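Local coordinates for protein CurF (Lyngbya majuscula, PDB 5DP2) that probably catalyses NADPH-dependent formation of the cyclopropane ring in curacin A biosynthesis, as an unusual member of the enoyl reductase family, at residues Asn225-Thr235 against Ile246-Gly257; Phe140-Gly149 against Pro278-Val286. All coordinates share one frame; numbering follows the deposited sequence.

Contact 1 pairs two neighbouring strands of the six-stranded parallel sheet of the Rossmann-type nucleotide-binding domain; contact 2 sets the helix 140-153 against the loop and helix that follow the sheet's edge strand 275-278. The centres of contact 1 and contact 2 lie about 17 Å apart. Along the chain Phe-140-Gly-149 comes first, then both segments of contact 1, and Pro-278-Val-286 last. The two meet where Ile-254 and Ile-256 pack on the ring of Phe-279, and Glu-255 O lies 3.3 Å from Phe-279 N, a probable hydrogen bond. Both reach the NADP, whose carboxamide is hydrogen-bonded to Ile-256 O, Phe-279 O and Met-281 N, so the two contacts together hold the nicotinamide end of the cofactor.

Contact 1: residues Asn225-Thr235 against Ile246-Gly257; sequences NGVDVIFNSLT and ILAPGGRYIEIG. With NAP (NADP nicotinamide-adenine-dinucleotide phosphate), chain B.
Two adjacent parallel strands of the Rossmann sheet, 227-232 and 251-255, meet here, joined through the helix 239-245 in a beta-alpha-beta crossover. Backbone bonds run from Val-227 N to Ile-246 O at one end to Ile-256 N on Asn-232 O at the other, the latter almost straight (179°). At the N-terminal end the guanidinium of Arg-252 lies flat against Val-229, Val-229 CG2 standing 3.5 Å from Arg-252 CZ over the centre of one face, while Arg-252 NH2 makes a salt bridge with Glu-160 and a hydrogen bond to Ala-154 O. A water joins Asp-228 OD1 to Pro-249 O; OD2 accepts from Arg-161 N. On the face bearing Ile-230, CD1 of that residue touches Leu-247 CD2 at 3.6 Å. Further along the same face, Asn-232 and Glu-255 lie side by side, both with CG anti to the backbone N, their amide and carboxylate planes 78° apart. Asn-232 ND2 gives a 2.8 Å bond to the syn lone pair of Glu-255 OE1, whose anti lone pair takes Tyr-253 OH at 2.6 Å. Glu-255 OE2 accepts from Gly-257 N, while Asn-232 OD1 takes Leu-234 N in an Asx turn. Beyond the strand ends, Ile-256 O receives the nicotinamide N7N at 2.9 Å. Three donors thus grip the buried Glu-255 carboxylate and would probably offset its charge, although Glu-255 OE2 also lies 3.1 Å from the acceptor Asn-232 O.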
loop_
_atom_site.group_PDB
_atom_site.type_symbol
_atom_site.label_atom_id
_atom_site.label_comp_id
_atom_site.label_asym_id
_atom_site.label_seq_id
_atom_site.Cartn_x
_atom_site.Cartn_y
_atom_site.Cartn_z
ATOM N N ASN A 225 -25.058 1.539 -17.975
ATOM C CA ASN A 225 -24.315 2.802 -17.935
ATOM C C ASN A 225 -22.863 2.612 -17.538
ATOM O O ASN A 225 -22.003 3.328 -18.046
ATOM C CB ASN A 225 -24.989 3.842 -17.039
ATOM C CG ASN A 225 -24.266 5.184 -17.060
ATOM O OD1 ASN A 225 -23.757 5.640 -16.035
ATOM N ND2 ASN A 225 -24.205 5.812 -18.232
ATOM N N GLY A 226 -22.584 1.635 -16.689
ATOM C CA GLY A 226 -21.217 1.424 -16.220
ATOM C C GLY A 226 -20.888 2.277 -15.008
ATOM O O GLY A 226 -21.762 2.884 -14.377
ATOM N N VAL A 227 -19.603 2.332 -14.686
ATOM C CA VAL A 227 -19.108 3.035 -13.506
ATOM C C VAL A 227 -18.212 4.208 -13.921
ATOM O O VAL A 227 -17.560 4.225 -14.982
ATOM C CB VAL A 227 -18.366 2.093 -12.541
ATOM C CG1 VAL A 227 -19.337 1.099 -11.916
ATOM C CG2 VAL A 227 -17.206 1.386 -13.210
ATOM N N ASP A 228 -18.184 5.220 -13.062
ATOM C CA ASP A 228 -17.420 6.438 -13.346
ATOM C C ASP A 228 -15.913 6.308 -13.089
ATOM O O ASP A 228 -15.128 6.974 -13.764
ATOM C CB ASP A 228 -17.977 7.611 -12.538
ATOM C CG ASP A 228 -19.451 7.843 -12.828
ATOM O OD1 ASP A 228 -19.767 8.116 -13.993
ATOM O OD2 ASP A 228 -20.263 7.693 -11.886
ATOM N N VAL A 229 -15.547 5.491 -12.103
ATOM C CA VAL A 229 -14.155 5.316 -11.701
ATOM C C VAL A 229 -13.971 3.832 -11.412
ATOM O O VAL A 229 -14.813 3.211 -10.753
ATOM C CB VAL A 229 -13.814 6.151 -10.447
ATOM C CG1 VAL A 229 -12.369 5.949 -10.010
ATOM C CG2 VAL A 229 -14.088 7.633 -10.676
ATOM N N ILE A 230 -12.818 3.294 -11.848
ATOM C CA ILE A 230 -12.380 1.957 -11.451
ATOM C C ILE A 230 -11.025 2.103 -10.754
ATOM O O ILE A 230 -10.129 2.772 -11.276
ATOM C CB ILE A 230 -12.281 1.002 -12.660
ATOM C CG1 ILE A 230 -13.661 0.803 -13.288
ATOM C CG2 ILE A 230 -11.673 -0.321 -12.229
ATOM C CD1 ILE A 230 -13.657 0.000 -14.570
ATOM N N PHE A 231 -10.901 1.460 -9.595
ATOM C CA PHE A 231 -9.644 1.365 -8.848
ATOM C C PHE A 231 -9.218 -0.099 -8.921
ATOM O O PHE A 231 -9.790 -0.953 -8.231
ATOM C CB PHE A 231 -9.867 1.831 -7.406
ATOM C CG PHE A 231 -8.609 1.878 -6.574
ATOM C CD1 PHE A 231 -7.815 3.013 -6.560
ATOM C CD2 PHE A 231 -8.233 0.822 -5.770
ATOM C CE1 PHE A 231 -6.663 3.079 -5.790
ATOM C CE2 PHE A 231 -7.087 0.900 -4.991
ATOM C CZ PHE A 231 -6.301 2.022 -5.013
ATOM N N ASN A 232 -8.249 -0.382 -9.802
ATOM C CA ASN A 232 -7.902 -1.755 -10.138
ATOM C C ASN A 232 -6.462 -2.094 -9.789
ATOM O O ASN A 232 -5.570 -1.259 -9.905
ATOM C CB ASN A 232 -8.080 -1.996 -11.634
ATOM C CG ASN A 232 -7.967 -3.477 -11.993
ATOM O OD1 ASN A 232 -8.511 -4.322 -11.260
ATOM N ND2 ASN A 232 -7.263 -3.799 -13.070
ATOM N N SER A 233 -6.251 -3.363 -9.442
ATOM C CA SER A 233 -4.933 -3.978 -9.342
ATOM C C SER A 233 -4.848 -5.340 -10.053
ATOM O O SER A 233 -3.791 -5.967 -10.011
ATOM C CB SER A 233 -4.524 -4.145 -7.894
ATOM O OG SER A 233 -5.364 -5.044 -7.213
ATOM N N LEU A 234 -5.937 -5.825 -10.655
ATOM C CA LEU A 234 -5.979 -7.171 -11.248
ATOM C C LEU A 234 -5.737 -7.046 -12.740
ATOM O O LEU A 234 -6.573 -6.504 -13.471
ATOM C CB LEU A 234 -7.334 -7.831 -10.951
ATOM C CG LEU A 234 -7.720 -7.906 -9.468
ATOM C CD1 LEU A 234 -9.085 -8.556 -9.299
ATOM C CD2 LEU A 234 -6.668 -8.628 -8.642
ATOM N N THR A 235 -4.584 -7.547 -13.214
ATOM C CA THR A 235 -4.156 -7.265 -14.583
ATOM C C THR A 235 -4.034 -8.495 -15.474
ATOM O O THR A 235 -3.768 -8.356 -16.654
ATOM C CB THR A 235 -2.827 -6.491 -14.590
ATOM O OG1 THR A 235 -1.818 -7.312 -14.003
ATOM C CG2 THR A 235 -2.949 -5.181 -13.853
ATOM N N ILE A 246 -16.591 -1.557 -19.033
ATOM C CA ILE A 246 -17.654 -1.163 -18.113
ATOM C C ILE A 246 -17.470 0.249 -17.566
ATOM O O ILE A 246 -18.245 0.671 -16.700
ATOM C CB ILE A 246 -17.887 -2.174 -16.993
ATOM C CG1 ILE A 246 -16.662 -2.340 -16.112
ATOM C CG2 ILE A 246 -18.430 -3.466 -17.578
ATOM C CD1 ILE A 246 -16.889 -3.205 -14.910
ATOM N N LEU A 247 -16.529 1.024 -18.117
ATOM C CA LEU A 247 -16.453 2.441 -17.786
ATOM C C LEU A 247 -17.593 3.193 -18.455
ATOM O O LEU A 247 -17.840 3.028 -19.669
ATOM C CB LEU A 247 -15.103 3.019 -18.220
ATOM C CG LEU A 247 -13.962 2.563 -17.348
ATOM C CD1 LEU A 247 -12.625 2.756 -18.057
ATOM C CD2 LEU A 247 -13.944 3.274 -16.018
ATOM N N ALA A 248 -18.250 4.053 -17.681
ATOM C CA ALA A 248 -19.213 5.019 -18.208
ATOM C C ALA A 248 -18.498 5.984 -19.154
ATOM O O ALA A 248 -17.267 6.054 -19.198
ATOM C CB ALA A 248 -19.822 5.750 -17.033
ATOM N N PRO A 249 -19.268 6.783 -19.923
ATOM C CA PRO A 249 -18.657 7.810 -20.756
ATOM C C PRO A 249 -17.703 8.688 -19.950
ATOM O O PRO A 249 -18.052 9.158 -18.865
ATOM C CB PRO A 249 -19.849 8.609 -21.281
ATOM C CG PRO A 249 -21.001 7.715 -21.137
ATOM C CD PRO A 249 -20.733 6.747 -20.070
ATOM N N GLY A 250 -16.482 8.883 -20.472
ATOM C CA GLY A 250 -15.506 9.706 -19.789
ATOM C C GLY A 250 -14.991 9.119 -18.481
ATOM O O GLY A 250 -14.397 9.851 -17.678
ATOM N N GLY A 251 -15.177 7.821 -18.264
ATOM C CA GLY A 251 -14.762 7.215 -17.003
ATOM C C GLY A 251 -13.250 7.263 -16.807
ATOM O O GLY A 251 -12.474 7.394 -17.754
ATOM N N ARG A 252 -12.867 7.133 -15.529
ATOM C CA ARG A 252 -11.482 7.214 -15.099
ATOM C C ARG A 252 -11.025 5.845 -14.595
ATOM O O ARG A 252 -11.614 5.278 -13.677
ATOM C CB ARG A 252 -11.291 8.304 -14.051
ATOM C CG ARG A 252 -11.638 9.712 -14.567
ATOM C CD ARG A 252 -13.043 10.187 -14.232
ATOM N NE ARG A 252 -13.142 10.581 -12.832
ATOM C CZ ARG A 252 -14.299 10.804 -12.199
ATOM N NH1 ARG A 252 -15.457 10.529 -12.778
ATOM N NH2 ARG A 252 -14.269 11.256 -10.965
ATOM N N TYR A 253 -9.948 5.348 -15.210
ATOM C CA TYR A 253 -9.394 4.022 -14.940
ATOM C C TYR A 253 -8.082 4.183 -14.195
ATOM O O TYR A 253 -7.087 4.586 -14.802
ATOM C CB TYR A 253 -9.236 3.283 -16.284
ATOM C CG TYR A 253 -8.506 1.984 -16.289
ATOM C CD1 TYR A 253 -8.302 1.226 -15.157
ATOM C CD2 TYR A 253 -7.919 1.536 -17.489
ATOM C CE1 TYR A 253 -7.506 0.075 -15.184
ATOM C CE2 TYR A 253 -7.133 0.404 -17.529
ATOM C CZ TYR A 253 -6.917 -0.316 -16.377
ATOM O OH TYR A 253 -6.063 -1.390 -16.408
ATOM N N ILE A 254 -8.112 3.883 -12.902
ATOM C CA ILE A 254 -6.925 3.914 -12.054
ATOM C C ILE A 254 -6.346 2.510 -12.025
ATOM O O ILE A 254 -7.030 1.545 -11.669
ATOM C CB ILE A 254 -7.258 4.348 -10.623
ATOM C CG1 ILE A 254 -8.033 5.675 -10.566
ATOM C CG2 ILE A 254 -5.985 4.418 -9.809
ATOM C CD1 ILE A 254 -8.739 5.825 -9.239
ATOM N N GLU A 255 -5.053 2.389 -12.390
ATOM C CA GLU A 255 -4.390 1.085 -12.415
ATOM C C GLU A 255 -3.173 1.128 -11.501
ATOM O O GLU A 255 -2.209 1.898 -11.780
ATOM C CB GLU A 255 -3.994 0.688 -13.840
ATOM C CG GLU A 255 -3.361 -0.706 -13.934
ATOM C CD GLU A 255 -4.274 -1.799 -13.377
ATOM O OE1 GLU A 255 -5.304 -2.078 -14.047
ATOM O OE2 GLU A 255 -4.001 -2.353 -12.296
ATOM N N ILE A 256 -3.211 0.318 -10.450
ATOM C CA ILE A 256 -2.067 0.206 -9.552
ATOM C C ILE A 256 -1.330 -1.119 -9.727
ATOM O O ILE A 256 -0.259 -1.290 -9.147
ATOM C CB ILE A 256 -2.427 0.465 -8.073
ATOM C CG1 ILE A 256 -3.286 -0.641 -7.454
ATOM C CG2 ILE A 256 -3.093 1.838 -7.934
ATOM C CD1 ILE A 256 -3.502 -0.508 -5.958
ATOM N N GLY A 257 -1.866 -2.059 -10.504
ATOM C CA GLY A 257 -1.068 -3.229 -10.823
ATOM C C GLY A 257 0.092 -2.797 -11.718
ATOM O O GLY A 257 -0.023 -1.816 -12.453
HETATM P PA NAP B . -3.589 -6.823 -0.907
HETATM O O1A NAP B . -3.784 -6.851 0.570
HETATM O O2A NAP B . -4.580 -6.117 -1.758
HETATM O O5B NAP B . -3.413 -8.339 -1.381
HETATM C C5B NAP B . -3.539 -8.705 -2.761
HETATM C C4B NAP B . -4.977 -8.734 -3.234
HETATM O O4B NAP B . -5.004 -9.281 -4.531
HETATM C C3B NAP B . -5.895 -9.545 -2.369
HETATM O O3B NAP B . -6.863 -8.662 -1.798
HETATM C C2B NAP B . -6.545 -10.574 -3.314
HETATM O O2B NAP B . -7.935 -10.727 -3.259
HETATM C C1B NAP B . -6.237 -10.012 -4.688
HETATM N N9A NAP B . -5.972 -11.018 -5.708
HETATM C C8A NAP B . -4.766 -11.630 -5.974
HETATM N N7A NAP B . -4.894 -12.507 -6.997
HETATM C C5A NAP B . -6.174 -12.444 -7.390
HETATM C C6A NAP B . -6.948 -13.090 -8.400
HETATM N N6A NAP B . -6.369 -13.995 -9.215
HETATM N N1A NAP B . -8.231 -12.772 -8.514
HETATM C C2A NAP B . -8.771 -11.870 -7.688
HETATM N N3A NAP B . -8.152 -11.200 -6.711
HETATM C C4A NAP B . -6.872 -11.503 -6.559
HETATM O O3 NAP B . -2.130 -6.234 -1.248
HETATM P PN NAP B . -1.621 -4.716 -1.258
HETATM O O1N NAP B . -0.248 -4.713 -0.707
HETATM O O2N NAP B . -2.648 -3.808 -0.647
HETATM O O5D NAP B . -1.502 -4.451 -2.796
HETATM C C5D NAP B . -2.708 -4.418 -3.594
HETATM C C4D NAP B . -2.342 -4.540 -5.095
HETATM O O4D NAP B . -1.932 -3.273 -5.539
HETATM C C3D NAP B . -1.167 -5.479 -5.395
HETATM O O3D NAP B . -1.346 -5.996 -6.721
HETATM C C2D NAP B . 0.029 -4.567 -5.299
HETATM O O2D NAP B . 1.117 -5.078 -6.076
HETATM C C1D NAP B . -0.525 -3.275 -5.837
HETATM N N1N NAP B . -0.045 -1.979 -5.310
HETATM C C2N NAP B . 0.420 -1.042 -6.167
HETATM C C3N NAP B . 0.871 0.203 -5.736
HETATM C C7N NAP B . 1.371 1.200 -6.724
HETATM O O7N NAP B . 1.929 2.164 -6.246
HETATM N N7N NAP B . 1.167 0.979 -8.051
HETATM C C4N NAP B . 0.841 0.496 -4.369
HETATM C C5N NAP B . 0.357 -0.480 -3.508
HETATM C C6N NAP B . -0.088 -1.717 -3.992
HETATM P P2B NAP B . -8.713 -11.510 -2.101
HETATM O O1X NAP B . -8.557 -10.678 -0.835
HETATM O O2X NAP B . -10.122 -11.545 -2.622
HETATM O O3X NAP B . -8.063 -12.866 -1.974
HETATM O O HOH W 1 -17.974 8.656 -16.004
#

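Contact 2: residues Phe140-Gly149 against Pro278-Val286. With NAP (NADP nicotinamide-adenine-dinucleotide phosphate), chain B.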
loop_
_atom_site.group_PDB
_atom_site.type_symbol
_atom_site.label_atom_id
_atom_site.label_comp_id
_atom_site.label_asym_id
_atom_site.label_seq_id
_atom_site.Cartn_x
_atom_site.Cartn_y
_atom_site.Cartn_z
ATOM N N PHE A 140 0.237 4.033 5.910
ATOM C CA PHE A 140 0.969 4.778 4.879
ATOM C C PHE A 140 0.756 4.285 3.446
ATOM O O PHE A 140 0.220 5.013 2.606
ATOM C CB PHE A 140 2.477 4.814 5.229
ATOM C CG PHE A 140 3.304 5.604 4.262
ATOM C CD1 PHE A 140 3.401 6.996 4.368
ATOM C CD2 PHE A 140 3.972 4.984 3.215
ATOM C CE1 PHE A 140 4.139 7.720 3.450
ATOM C CE2 PHE A 140 4.720 5.707 2.298
ATOM C CZ PHE A 140 4.788 7.084 2.414
ATOM N N MET A 141 1.218 3.082 3.110
ATOM C CA MET A 141 1.204 2.744 1.709
ATOM C C MET A 141 -0.232 2.617 1.183
ATOM O O MET A 141 -0.547 3.090 0.080
ATOM C CB MET A 141 2.028 1.491 1.451
ATOM C CG MET A 141 2.236 1.187 -0.003
ATOM S SD MET A 141 3.097 2.413 -0.990
ATOM C CE MET A 141 4.790 2.069 -0.527
ATOM N N SER A 142 -1.107 1.976 1.939
ATOM C CA SER A 142 -2.462 1.721 1.434
ATOM C C SER A 142 -3.261 3.024 1.258
ATOM O O SER A 142 -3.889 3.233 0.219
ATOM C CB SER A 142 -3.189 0.729 2.322
ATOM O OG SER A 142 -2.526 -0.520 2.378
ATOM N N PHE A 143 -3.272 3.877 2.289
ATOM C CA PHE A 143 -4.007 5.133 2.169
ATOM C C PHE A 143 -3.351 6.120 1.241
ATOM O O PHE A 143 -4.064 6.880 0.569
ATOM C CB PHE A 143 -4.293 5.781 3.532
ATOM C CG PHE A 143 -5.420 5.130 4.297
ATOM C CD1 PHE A 143 -6.729 5.552 4.100
ATOM C CD2 PHE A 143 -5.176 4.098 5.179
ATOM C CE1 PHE A 143 -7.772 4.981 4.817
ATOM C CE2 PHE A 143 -6.220 3.540 5.918
ATOM C CZ PHE A 143 -7.517 3.989 5.731
ATOM N N PHE A 144 -2.013 6.216 1.213
ATOM C CA PHE A 144 -1.401 7.190 0.321
ATOM C C PHE A 144 -1.681 6.804 -1.135
ATOM O O PHE A 144 -1.962 7.665 -1.975
ATOM C CB PHE A 144 0.096 7.386 0.600
ATOM C CG PHE A 144 0.405 8.237 1.816
ATOM C CD1 PHE A 144 -0.166 8.015 3.065
ATOM C CD2 PHE A 144 1.332 9.280 1.713
ATOM C CE1 PHE A 144 0.155 8.791 4.163
ATOM C CE2 PHE A 144 1.657 10.062 2.813
ATOM C CZ PHE A 144 1.076 9.816 4.032
ATOM N N THR A 145 -1.621 5.490 -1.446
ATOM C CA THR A 145 -1.924 5.011 -2.795
ATOM C C THR A 145 -3.369 5.314 -3.165
ATOM O O THR A 145 -3.661 5.849 -4.237
ATOM C CB THR A 145 -1.658 3.495 -2.860
ATOM O OG1 THR A 145 -0.272 3.230 -2.611
ATOM C CG2 THR A 145 -1.986 2.916 -4.225
ATOM N N ALA A 146 -4.291 4.938 -2.274
ATOM C CA ALA A 146 -5.708 5.122 -2.569
ATOM C C ALA A 146 -6.077 6.605 -2.666
ATOM O O ALA A 146 -6.892 6.993 -3.502
ATOM C CB ALA A 146 -6.556 4.399 -1.555
ATOM N N TYR A 147 -5.497 7.447 -1.809
ATOM C CA TYR A 147 -5.803 8.876 -1.852
ATOM C C TYR A 147 -5.259 9.511 -3.118
ATOM O O TYR A 147 -5.948 10.288 -3.794
ATOM C CB TYR A 147 -5.221 9.570 -0.607
ATOM C CG TYR A 147 -5.639 11.022 -0.490
ATOM C CD1 TYR A 147 -6.844 11.371 0.090
ATOM C CD2 TYR A 147 -4.826 12.043 -0.940
ATOM C CE1 TYR A 147 -7.226 12.689 0.229
ATOM C CE2 TYR A 147 -5.215 13.378 -0.828
ATOM C CZ TYR A 147 -6.424 13.687 -0.240
ATOM O OH TYR A 147 -6.838 15.004 -0.098
ATOM N N TYR A 148 -4.006 9.202 -3.473
ATOM C CA TYR A 148 -3.451 9.761 -4.697
ATOM C C TYR A 148 -4.299 9.375 -5.901
ATOM O O TYR A 148 -4.629 10.205 -6.750
ATOM C CB TYR A 148 -1.990 9.317 -4.853
ATOM C CG TYR A 148 -1.326 9.939 -6.033
ATOM C CD1 TYR A 148 -1.202 11.320 -6.148
ATOM C CD2 TYR A 148 -0.798 9.149 -7.052
ATOM C CE1 TYR A 148 -0.575 11.906 -7.227
ATOM C CE2 TYR A 148 -0.150 9.723 -8.133
ATOM C CZ TYR A 148 -0.036 11.103 -8.224
ATOM O OH TYR A 148 0.597 11.688 -9.303
ATOM N N GLY A 149 -4.668 8.093 -5.988
ATOM C CA GLY A 149 -5.467 7.649 -7.120
ATOM C C GLY A 149 -6.865 8.250 -7.153
ATOM O O GLY A 149 -7.325 8.718 -8.201
ATOM N N PRO A 278 -2.355 5.034 -14.718
ATOM C CA PRO A 278 -1.431 4.087 -14.117
ATOM C C PRO A 278 -0.391 4.842 -13.290
ATOM O O PRO A 278 0.071 5.925 -13.708
ATOM C CB PRO A 278 -0.759 3.454 -15.349
ATOM C CG PRO A 278 -0.717 4.560 -16.373
ATOM C CD PRO A 278 -2.000 5.364 -16.106
ATOM N N PHE A 279 0.019 4.290 -12.153
ATOM C CA PHE A 279 1.087 4.929 -11.399
ATOM C C PHE A 279 1.738 3.926 -10.478
ATOM O O PHE A 279 1.169 2.871 -10.174
ATOM C CB PHE A 279 0.603 6.159 -10.594
ATOM C CG PHE A 279 -0.431 5.855 -9.525
ATOM C CD1 PHE A 279 -1.779 5.837 -9.817
ATOM C CD2 PHE A 279 -0.061 5.616 -8.216
ATOM C CE1 PHE A 279 -2.714 5.601 -8.819
ATOM C CE2 PHE A 279 -1.001 5.345 -7.236
ATOM C CZ PHE A 279 -2.335 5.350 -7.537
ATOM N N ASP A 280 2.937 4.282 -10.000
ATOM C CA ASP A 280 3.702 3.488 -9.047
ATOM C C ASP A 280 4.173 4.421 -7.942
ATOM O O ASP A 280 4.994 5.330 -8.181
ATOM C CB ASP A 280 4.867 2.758 -9.733
ATOM C CG ASP A 280 5.603 1.811 -8.783
ATOM O OD1 ASP A 280 5.681 2.127 -7.594
ATOM O OD2 ASP A 280 6.111 0.752 -9.226
ATOM N N MET A 281 3.612 4.235 -6.755
ATOM C CA MET A 281 3.940 5.132 -5.649
ATOM C C MET A 281 5.405 5.138 -5.280
ATOM O O MET A 281 5.940 6.178 -4.889
ATOM C CB MET A 281 3.110 4.790 -4.427
ATOM C CG MET A 281 1.641 5.032 -4.601
ATOM S SD MET A 281 1.171 6.783 -4.773
ATOM C CE MET A 281 1.263 7.278 -3.065
ATOM N N SER A 282 6.062 3.977 -5.373
ATOM C CA SER A 282 7.493 3.956 -5.097
ATOM C C SER A 282 8.268 4.907 -6.024
ATOM O O SER A 282 9.142 5.655 -5.569
ATOM C CB SER A 282 8.023 2.523 -5.105
ATOM O OG SER A 282 7.945 1.908 -6.354
ATOM N N ASP A 283 7.912 4.927 -7.317
ATOM C CA ASP A 283 8.515 5.867 -8.222
ATOM C C ASP A 283 8.238 7.320 -7.805
ATOM O O ASP A 283 9.092 8.199 -7.878
ATOM C CB ASP A 283 7.985 5.715 -9.661
ATOM C CG ASP A 283 8.420 4.455 -10.387
ATOM O OD1 ASP A 283 9.458 3.881 -10.021
ATOM O OD2 ASP A 283 7.697 4.069 -11.342
ATOM N N GLU A 284 6.985 7.572 -7.382
ATOM C CA GLU A 284 6.601 8.938 -6.966
ATOM C C GLU A 284 7.380 9.386 -5.737
ATOM O O GLU A 284 7.759 10.578 -5.643
ATOM C CB GLU A 284 5.097 9.004 -6.704
ATOM C CG GLU A 284 4.236 8.713 -7.923
ATOM C CD GLU A 284 4.359 9.738 -9.014
ATOM O OE1 GLU A 284 4.634 10.935 -8.713
ATOM O OE2 GLU A 284 4.192 9.369 -10.194
ATOM N N PHE A 285 7.577 8.485 -4.769
ATOM C CA PHE A 285 8.292 8.832 -3.544
ATOM C C PHE A 285 9.765 9.179 -3.834
ATOM O O PHE A 285 10.291 10.140 -3.271
ATOM C CB PHE A 285 8.186 7.709 -2.511
ATOM C CG PHE A 285 6.782 7.458 -1.988
ATOM C CD1 PHE A 285 5.951 8.499 -1.631
ATOM C CD2 PHE A 285 6.317 6.168 -1.813
ATOM C CE1 PHE A 285 4.675 8.265 -1.133
ATOM C CE2 PHE A 285 5.053 5.940 -1.303
ATOM C CZ PHE A 285 4.236 6.976 -0.963
ATOM N N VAL A 286 10.405 8.413 -4.704
ATOM C CA VAL A 286 11.809 8.658 -5.075
ATOM C C VAL A 286 11.942 9.930 -5.895
ATOM O O VAL A 286 12.930 10.679 -5.790
ATOM C CB VAL A 286 12.374 7.460 -5.865
ATOM C CG1 VAL A 286 13.744 7.779 -6.459
ATOM C CG2 VAL A 286 12.452 6.255 -4.955
HETATM P PA NAP B . -3.589 -6.823 -0.907
HETATM O O1A NAP B . -3.784 -6.851 0.570
HETATM O O2A NAP B . -4.580 -6.117 -1.758
HETATM O O5B NAP B . -3.413 -8.339 -1.381
HETATM C C5B NAP B . -3.539 -8.705 -2.761
HETATM C C4B NAP B . -4.977 -8.734 -3.234
HETATM O O4B NAP B . -5.004 -9.281 -4.531
HETATM C C3B NAP B . -5.895 -9.545 -2.369
HETATM O O3B NAP B . -6.863 -8.662 -1.798
HETATM C C2B NAP B . -6.545 -10.574 -3.314
HETATM O O2B NAP B . -7.935 -10.727 -3.259
HETATM C C1B NAP B . -6.237 -10.012 -4.688
HETATM N N9A NAP B . -5.972 -11.018 -5.708
HETATM C C8A NAP B . -4.766 -11.630 -5.974
HETATM N N7A NAP B . -4.894 -12.507 -6.997
HETATM C C5A NAP B . -6.174 -12.444 -7.390
HETATM C C6A NAP B . -6.948 -13.090 -8.400
HETATM N N6A NAP B . -6.369 -13.995 -9.215
HETATM N N1A NAP B . -8.231 -12.772 -8.514
HETATM C C2A NAP B . -8.771 -11.870 -7.688
HETATM N N3A NAP B . -8.152 -11.200 -6.711
HETATM C C4A NAP B . -6.872 -11.503 -6.559
HETATM O O3 NAP B . -2.130 -6.234 -1.248
HETATM P PN NAP B . -1.621 -4.716 -1.258
HETATM O O1N NAP B . -0.248 -4.713 -0.707
HETATM O O2N NAP B . -2.648 -3.808 -0.647
HETATM O O5D NAP B . -1.502 -4.451 -2.796
HETATM C C5D NAP B . -2.708 -4.418 -3.594
HETATM C C4D NAP B . -2.342 -4.540 -5.095
HETATM O O4D NAP B . -1.932 -3.273 -5.539
HETATM C C3D NAP B . -1.167 -5.479 -5.395
HETATM O O3D NAP B . -1.346 -5.996 -6.721
HETATM C C2D NAP B . 0.029 -4.567 -5.299
HETATM O O2D NAP B . 1.117 -5.078 -6.076
HETATM C C1D NAP B . -0.525 -3.275 -5.837
HETATM N N1N NAP B . -0.045 -1.979 -5.310
HETATM C C2N NAP B . 0.420 -1.042 -6.167
HETATM C C3N NAP B . 0.871 0.203 -5.736
HETATM C C7N NAP B . 1.371 1.200 -6.724
HETATM O O7N NAP B . 1.929 2.164 -6.246
HETATM N N7N NAP B . 1.167 0.979 -8.051
HETATM C C4N NAP B . 0.841 0.496 -4.369
HETATM C C5N NAP B . 0.357 -0.480 -3.508
HETATM C C6N NAP B . -0.088 -1.717 -3.992
HETATM P P2B NAP B . -8.713 -11.510 -2.101
HETATM O O1X NAP B . -8.557 -10.678 -0.835
HETATM O O2X NAP B . -10.122 -11.545 -2.622
HETATM O O3X NAP B . -8.063 -12.866 -1.974
HETATM O O HOH W 2 1.542 9.989 -10.966
#
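Met-281 enters the helix 140-149 as a knob, its side chain seated among Met-141, Phe-144, Thr-145 and Tyr-148. Bent at both chi2 (-67°) and chi3, its chain brings CG to 3.3 Å from Thr-145 OG1, SD beside Tyr-148 in an oblique Met-aromatic contact, and CE to 3.4 Å from Phe-144 O. Thr-145 OG1 is held by Met-141 O and also lies 3.4 Å from nicotinamide C4N. Tyr-148 turns an edge, led by CD2, to the face of Phe-279, a T-shaped pair with centroids 5.2 Å apart and planes at 89°. Phe-279 reaches this place with CG between its backbone N and carbonyl carbon (chi1 62°), its CZ rim meeting Thr-145 O. A leucine at Phe-279 would probably deprive Tyr-148 of its aromatic face and open a gap beside Gly-149. Phe-285 meets Phe-140 obliquely, CZ to CZ 3.4 Å, and takes Met-141 CE at its edge. The carboxamide of NADP is fixed by Met-281 N, 2.7 Å from O7N, and by Phe-279 O. Helix 290-305 packs on Phe-144 and Glu-284, helix 170-181 lies against Phe-143 and Ala-146, and strand 275-278 leads into Phe-279.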